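Local coordinates for protein putative tetR family transcription regulator (Shewanella loihica, PDB 3PPB) that probably binds DNA through an N-terminal helix-turn-helix and regulates transcription as a member of the TetR family, at the interface of chains A and B. Residues are numbered along the deposited sequence; one frame, centred on the assembly and turned at random. Chains: chain A/B, putative tetR family transcription regulator.

Contact 1: the interface of chains A and B. Residues chain A 148-149, 152; chain B 164, 180, 183-184, 187.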
loop_
_atom_site.group_PDB
_atom_site.type_symbol
_atom_site.label_atom_id
_atom_site.label_comp_id
_atom_site.label_asym_id
_atom_site.label_seq_id
_atom_site.Cartn_x
_atom_site.Cartn_y
_atom_site.Cartn_z
ATOM N N TYR A 148 -6.827 -7.851 19.041
ATOM C CA TYR A 148 -5.867 -8.487 18.124
ATOM C C TYR A 148 -4.486 -7.919 18.446
ATOM O O TYR A 148 -4.464 -6.893 19.129
ATOM C CB TYR A 148 -6.251 -8.227 16.656
ATOM C CG TYR A 148 -7.706 -8.480 16.304
ATOM C CD1 TYR A 148 -8.324 -9.690 16.621
ATOM C CD2 TYR A 148 -8.446 -7.536 15.601
ATOM C CE1 TYR A 148 -9.662 -9.929 16.296
ATOM C CE2 TYR A 148 -9.770 -7.780 15.233
ATOM C CZ TYR A 148 -10.379 -8.974 15.594
ATOM O OH TYR A 148 -11.699 -9.197 15.277
ATOM N N PRO A 149 -3.331 -8.500 18.005
ATOM C CA PRO A 149 -2.030 -7.858 18.295
ATOM C C PRO A 149 -2.058 -6.405 17.825
ATOM O O PRO A 149 -2.513 -6.141 16.708
ATOM C CB PRO A 149 -1.043 -8.730 17.517
ATOM C CG PRO A 149 -1.707 -10.080 17.494
ATOM C CD PRO A 149 -3.124 -9.719 17.194
ATOM N N LEU A 152 -0.419 -5.357 14.391
ATOM C CA LEU A 152 -1.192 -5.816 13.236
ATOM C C LEU A 152 -2.359 -4.851 13.034
ATOM O O LEU A 152 -2.663 -4.475 11.910
ATOM C CB LEU A 152 -1.693 -7.268 13.454
ATOM C CG LEU A 152 -2.606 -7.867 12.363
ATOM C CD1 LEU A 152 -1.987 -7.780 10.952
ATOM C CD2 LEU A 152 -2.977 -9.283 12.696
ATOM N N ALA B 164 -1.331 -6.754 5.962
ATOM C CA ALA B 164 -1.059 -8.037 6.641
ATOM C C ALA B 164 0.235 -8.650 6.141
ATOM O O ALA B 164 0.970 -9.214 6.945
ATOM C CB ALA B 164 -2.213 -9.020 6.447
ATOM N N GLU B 180 -1.945 -15.120 15.537
ATOM C CA GLU B 180 -1.607 -13.976 14.674
ATOM C C GLU B 180 -2.329 -14.119 13.351
ATOM O O GLU B 180 -2.926 -13.164 12.884
ATOM C CB GLU B 180 -0.077 -13.869 14.443
ATOM C CG GLU B 180 0.737 -13.624 15.711
ATOM C CD GLU B 180 0.892 -12.173 16.125
ATOM O OE1 GLU B 180 0.615 -11.278 15.299
ATOM O OE2 GLU B 180 1.279 -11.935 17.288
ATOM N N ALA B 183 -6.094 -13.583 13.752
ATOM C CA ALA B 183 -6.398 -12.160 13.956
ATOM C C ALA B 183 -6.392 -11.416 12.611
ATOM O O ALA B 183 -7.263 -10.578 12.369
ATOM C CB ALA B 183 -5.383 -11.541 14.913
ATOM N N SER B 184 -5.453 -11.785 11.706
ATOM C CA SER B 184 -5.359 -11.128 10.395
ATOM C C SER B 184 -6.623 -11.397 9.571
ATOM O O SER B 184 -7.131 -10.464 8.960
ATOM C CB SER B 184 -4.097 -11.529 9.626
ATOM O OG SER B 184 -4.213 -12.816 9.044
ATOM N N LEU B 187 -9.633 -9.219 11.033
ATOM C CA LEU B 187 -9.618 -7.818 10.595
ATOM C C LEU B 187 -10.143 -7.716 9.176
ATOM O O LEU B 187 -10.910 -6.817 8.889
ATOM C CB LEU B 187 -8.204 -7.206 10.667
ATOM C CG LEU B 187 -7.651 -6.894 12.063
ATOM C CD1 LEU B 187 -6.140 -6.942 12.046
ATOM C CD2 LEU B 187 -8.197 -5.559 12.630
#
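A:Leu152 reaches B:Leu187 and B:Ser184 because its CG stands anti to its own backbone N (chi1 176°), while the CG of B:Leu187 stands anti to the carbonyl carbon (chi1 -73°); the two leucines lie alongside, pointing opposite ways. In this TetR-family regulator, helix 178-192 of chain B packs here on the start of helix 150-170 of chain A and on the loop leading into it, as in the four-helix bundle by which the family usually dimerises. The branches divide the work. CG of A:Leu152 meets CD1 of B:Leu187 at 3.7 Å, and CD2 of A:Leu152 lies against the helix backbone at B:Ser184, 3.8 Å from CA. The other methyl of B:Leu187, CD2, turns to the aromatic ring of A:Tyr148 and touches the ring's own CD2 at 3.6 Å. Between the tyrosine and the proline, the methyl of B:Ala183 sits in a notch of chain A: its CB is 3.7 Å from CD of A:Pro149 and 3.8 Å from CB of A:Tyr148. At the margin, B:Glu180 bends at chi2 and brings its carboxylate up to the CG corner of the proline ring, at the ring's edge; CD of B:Glu180 lies 3.6 Å from CG of A:Pro149, and OE1 and OE2 both come near that same carbon, a van der Waals contact with the pyrrolidine. B:Ala164, farther along, borders the CD1 methyl of A:Leu152 more distantly.

Contact 2: the interface of chains A and B. Residues chain A 148, 191; chain B 183, 186-187, 190.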
loop_
_atom_site.group_PDB
_atom_site.type_symbol
_atom_site.label_atom_id
_atom_site.label_comp_id
_atom_site.label_asym_id
_atom_site.label_seq_id
_atom_site.Cartn_x
_atom_site.Cartn_y
_atom_site.Cartn_z
ATOM N N TYR A 148 -6.827 -7.851 19.041
ATOM C CA TYR A 148 -5.867 -8.487 18.124
ATOM C C TYR A 148 -4.486 -7.919 18.446
ATOM O O TYR A 148 -4.464 -6.893 19.129
ATOM C CB TYR A 148 -6.251 -8.227 16.656
ATOM C CG TYR A 148 -7.706 -8.480 16.304
ATOM C CD1 TYR A 148 -8.324 -9.690 16.621
ATOM C CD2 TYR A 148 -8.446 -7.536 15.601
ATOM C CE1 TYR A 148 -9.662 -9.929 16.296
ATOM C CE2 TYR A 148 -9.770 -7.780 15.233
ATOM C CZ TYR A 148 -10.379 -8.974 15.594
ATOM O OH TYR A 148 -11.699 -9.197 15.277
ATOM N N ALA A 191 -13.522 -3.227 10.890
ATOM C CA ALA A 191 -12.382 -4.157 10.925
ATOM C C ALA A 191 -11.924 -4.368 12.359
ATOM O O ALA A 191 -11.627 -5.492 12.735
ATOM C CB ALA A 191 -11.206 -3.610 10.092
ATOM N N ALA B 183 -6.094 -13.583 13.752
ATOM C CA ALA B 183 -6.398 -12.160 13.956
ATOM C C ALA B 183 -6.392 -11.416 12.611
ATOM O O ALA B 183 -7.263 -10.578 12.369
ATOM C CB ALA B 183 -5.383 -11.541 14.913
ATOM N N ALA B 186 -9.621 -12.062 10.853
ATOM C CA ALA B 186 -10.705 -11.389 11.587
ATOM C C ALA B 186 -10.799 -9.920 11.165
ATOM O O ALA B 186 -11.901 -9.455 10.863
ATOM C CB ALA B 186 -10.486 -11.510 13.085
ATOM N N LEU B 187 -9.633 -9.219 11.033
ATOM C CA LEU B 187 -9.618 -7.818 10.595
ATOM C C LEU B 187 -10.143 -7.716 9.176
ATOM O O LEU B 187 -10.910 -6.817 8.889
ATOM C CB LEU B 187 -8.204 -7.206 10.667
ATOM C CG LEU B 187 -7.651 -6.894 12.063
ATOM C CD1 LEU B 187 -6.140 -6.942 12.046
ATOM C CD2 LEU B 187 -8.197 -5.559 12.630
ATOM N N ASN B 190 -14.188 -8.870 9.240
ATOM C CA ASN B 190 -15.020 -7.928 10.005
ATOM C C ASN B 190 -15.143 -6.569 9.348
ATOM O O ASN B 190 -16.145 -5.881 9.583
ATOM C CB ASN B 190 -14.526 -7.796 11.433
ATOM C CG ASN B 190 -14.823 -9.068 12.216
ATOM O OD1 ASN B 190 -15.590 -9.924 11.776
ATOM N ND2 ASN B 190 -14.205 -9.239 13.362
HETATM O O HOH W 1 -13.029 -7.029 14.368
#
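A:Tyr148 puts its phenol hydroxyl against B:Asn190, and the polar contacts gather there. OH lies 3.2 Å from ND2 of B:Asn190, at most a weak, poorly aimed hydrogen bond, since the phenol oxygen sits between the directions of the two amide N-H groups. The ring and the amide are turned 35° from each other. Water 1 makes the better link: it is 2.7 Å from OH of A:Tyr148 and 2.6 Å from the carbonyl O of A:Ala191. ND2 of B:Asn190 also meets this water at 2.7 Å, nearly straight at 160°. Both the water and the A:Ala191 carbonyl lie at the edge of the tyrosine ring, in its plane, and the water joins two separate stretches of chain A, the loop holding the tyrosine and helix 178-192, to the last turn of the same helix in chain B. With CG anti to the carbonyl carbon (chi1 -71°), the asparagine brings ND2 to the water and the phenol.

Apolar packing comes from B:Ala186, whose CB approaches near the CZ rim from the same face of the ring as CB of B:Ala183, 3.6 Å from CZ of A:Tyr148.

A methyl-to-carbonyl van der Waals contact stands apart: CB of A:Ala191 lies 3.4 Å from the backbone O of B:Leu187, where the two copies of helix 178-192 pass close to each other. Together the phenol, the amide and the water probably help fix the register of these helices in the dimer.

Contact 3: the interface of chains A and B. Residues chain A 167, 170-171, 174; chain B 118, 151-152, 155.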
loop_
_atom_site.group_PDB
_atom_site.type_symbol
_atom_site.label_atom_id
_atom_site.label_comp_id
_atom_site.label_asym_id
_atom_site.label_seq_id
_atom_site.Cartn_x
_atom_site.Cartn_y
_atom_site.Cartn_z
ATOM N N TYR A 167 -8.550 4.976 -3.593
ATOM C CA TYR A 167 -9.920 5.004 -4.102
ATOM C C TYR A 167 -10.387 6.437 -4.375
ATOM O O TYR A 167 -10.905 6.711 -5.465
ATOM C CB TYR A 167 -10.861 4.318 -3.084
ATOM C CG TYR A 167 -12.308 4.223 -3.509
ATOM C CD1 TYR A 167 -12.721 3.284 -4.451
ATOM C CD2 TYR A 167 -13.264 5.089 -2.987
ATOM C CE1 TYR A 167 -14.055 3.198 -4.852
ATOM C CE2 TYR A 167 -14.594 5.019 -3.388
ATOM C CZ TYR A 167 -14.992 4.044 -4.292
ATOM O OH TYR A 167 -16.312 3.924 -4.663
ATOM N N ASP A 170 -8.422 8.121 -7.185
ATOM C CA ASP A 170 -8.837 7.536 -8.475
ATOM C C ASP A 170 -10.233 8.006 -8.882
ATOM O O ASP A 170 -10.527 8.093 -10.072
ATOM C CB ASP A 170 -8.856 5.990 -8.403
ATOM C CG ASP A 170 -7.514 5.281 -8.335
ATOM O OD1 ASP A 170 -6.467 5.962 -8.489
ATOM O OD2 ASP A 170 -7.510 4.040 -8.116
ATOM N N HIS A 171 -11.114 8.221 -7.897
ATOM C CA HIS A 171 -12.511 8.635 -8.127
ATOM C C HIS A 171 -12.779 9.901 -7.287
ATOM O O HIS A 171 -13.485 9.822 -6.275
ATOM C CB HIS A 171 -13.468 7.486 -7.734
ATOM C CG HIS A 171 -13.087 6.165 -8.312
ATOM N ND1 HIS A 171 -13.298 5.877 -9.652
ATOM C CD2 HIS A 171 -12.473 5.111 -7.727
ATOM C CE1 HIS A 171 -12.808 4.662 -9.838
ATOM N NE2 HIS A 171 -12.326 4.148 -8.699
ATOM N N ARG A 174 -16.295 10.837 -6.020
ATOM C CA ARG A 174 -16.885 10.021 -4.953
ATOM C C ARG A 174 -16.564 10.579 -3.576
ATOM O O ARG A 174 -17.334 10.359 -2.649
ATOM C CB ARG A 174 -16.456 8.558 -5.078
ATOM C CG ARG A 174 -16.970 7.985 -6.387
ATOM C CD ARG A 174 -16.799 6.498 -6.484
ATOM N NE ARG A 174 -16.870 6.069 -7.879
ATOM C CZ ARG A 174 -16.830 4.811 -8.285
ATOM N NH1 ARG A 174 -16.731 3.823 -7.402
ATOM N NH2 ARG A 174 -16.901 4.525 -9.577
ATOM N N GLN B 118 -3.543 3.571 -14.652
ATOM C CA GLN B 118 -4.823 3.253 -14.003
ATOM C C GLN B 118 -5.585 2.177 -14.790
ATOM O O GLN B 118 -6.168 1.296 -14.163
ATOM C CB GLN B 118 -5.698 4.505 -13.815
ATOM C CG GLN B 118 -6.741 4.351 -12.698
ATOM C CD GLN B 118 -7.511 5.630 -12.441
ATOM O OE1 GLN B 118 -6.942 6.729 -12.327
ATOM N NE2 GLN B 118 -8.831 5.519 -12.312
ATOM N N GLU B 151 -16.359 -1.434 -5.431
ATOM C CA GLU B 151 -14.998 -1.044 -5.792
ATOM C C GLU B 151 -14.233 -0.547 -4.559
ATOM O O GLU B 151 -13.056 -0.825 -4.439
ATOM C CB GLU B 151 -14.975 -0.007 -6.912
ATOM C CG GLU B 151 -13.631 0.033 -7.619
ATOM C CD GLU B 151 -13.537 1.009 -8.772
ATOM O OE1 GLU B 151 -14.597 1.439 -9.290
ATOM O OE2 GLU B 151 -12.394 1.344 -9.156
ATOM N N LEU B 152 -14.911 0.130 -3.625
ATOM C CA LEU B 152 -14.291 0.588 -2.383
ATOM C C LEU B 152 -13.937 -0.647 -1.541
ATOM O O LEU B 152 -12.873 -0.714 -0.951
ATOM C CB LEU B 152 -15.268 1.534 -1.619
ATOM C CG LEU B 152 -14.797 2.001 -0.200
ATOM C CD1 LEU B 152 -13.379 2.639 -0.216
ATOM C CD2 LEU B 152 -15.799 2.927 0.433
ATOM N N ASP B 155 -10.873 -2.354 -3.120
ATOM C CA ASP B 155 -9.637 -1.606 -2.764
ATOM C C ASP B 155 -9.279 -1.872 -1.302
ATOM O O ASP B 155 -8.115 -2.022 -0.969
ATOM C CB ASP B 155 -9.821 -0.094 -2.976
ATOM C CG ASP B 155 -9.664 0.369 -4.416
ATOM O OD1 ASP B 155 -9.308 -0.460 -5.275
ATOM O OD2 ASP B 155 -9.927 1.539 -4.684
HETATM O O HOH W 2 -9.894 2.118 -7.471
#
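A:Tyr167 lays one face of its ring against B:Leu152: CB of the leucine stands over that face, 3.8 Å from the centroid and offset toward the rim, a CH-pi contact. Having CG anti to the backbone N (chi1 -178°) sends the ring across the leucine at about a right angle. The carboxylate of B:Asp155 comes to the ring's edge, OD2 lying in plane 3.3 Å from CD1 of A:Tyr167. Within chain A, NH1 of A:Arg174 donates to the phenol OH at 2.8 Å, which would hold the guanidinium beside the ring. An alanine in place of A:Tyr167 is likely to leave B:Leu152 without its aromatic cover and the arginine without this acceptor.

B:Glu151, whose chain is extended beyond CG, brings its carboxylate to A:His171. NE2 of the histidine donates to OE2 at 2.8 Å, a bent bond (136° at H) that meets the oxygen from above the carboxylate plane. The other oxygen, OE1, forms a looser salt bridge with NH1 of A:Arg174 at 3.7 Å. The arginine's CZ lies over one face of the imidazole and CB of A:Asp170 over the opposite face, bracing the ring that bonds the glutamate.

Water 2 joins the carboxylates of A:Asp170, B:Glu151 and B:Asp155, 2.8 Å from OD2 of the last, and may ease the closeness of their like charges. The site thus adds aromatic packing and charge pairing to the probable dimer interface.

Contact 1 and contact 2 adjoin, with C-alpha centres about 6 Å apart, and share A:Tyr148 as well as B:Ala183 and B:Leu187 on helix 178-192 of chain B, so one tyrosine serves both. The C-alpha centre of contact 3 is about 25 Å from that of contact 1 and 23 Å from that of contact 2. Helix 150-170 still links contact 1 with contact 3: Leu152 takes part in both, from chain A in one and from chain B in the other. Since the interface is two-fold symmetric, every patch has a twin with the chains exchanged. The contacts therefore spread over a broad surface of the C-terminal helices, consistent with a dimer that sets the spacing of two DNA-binding domains.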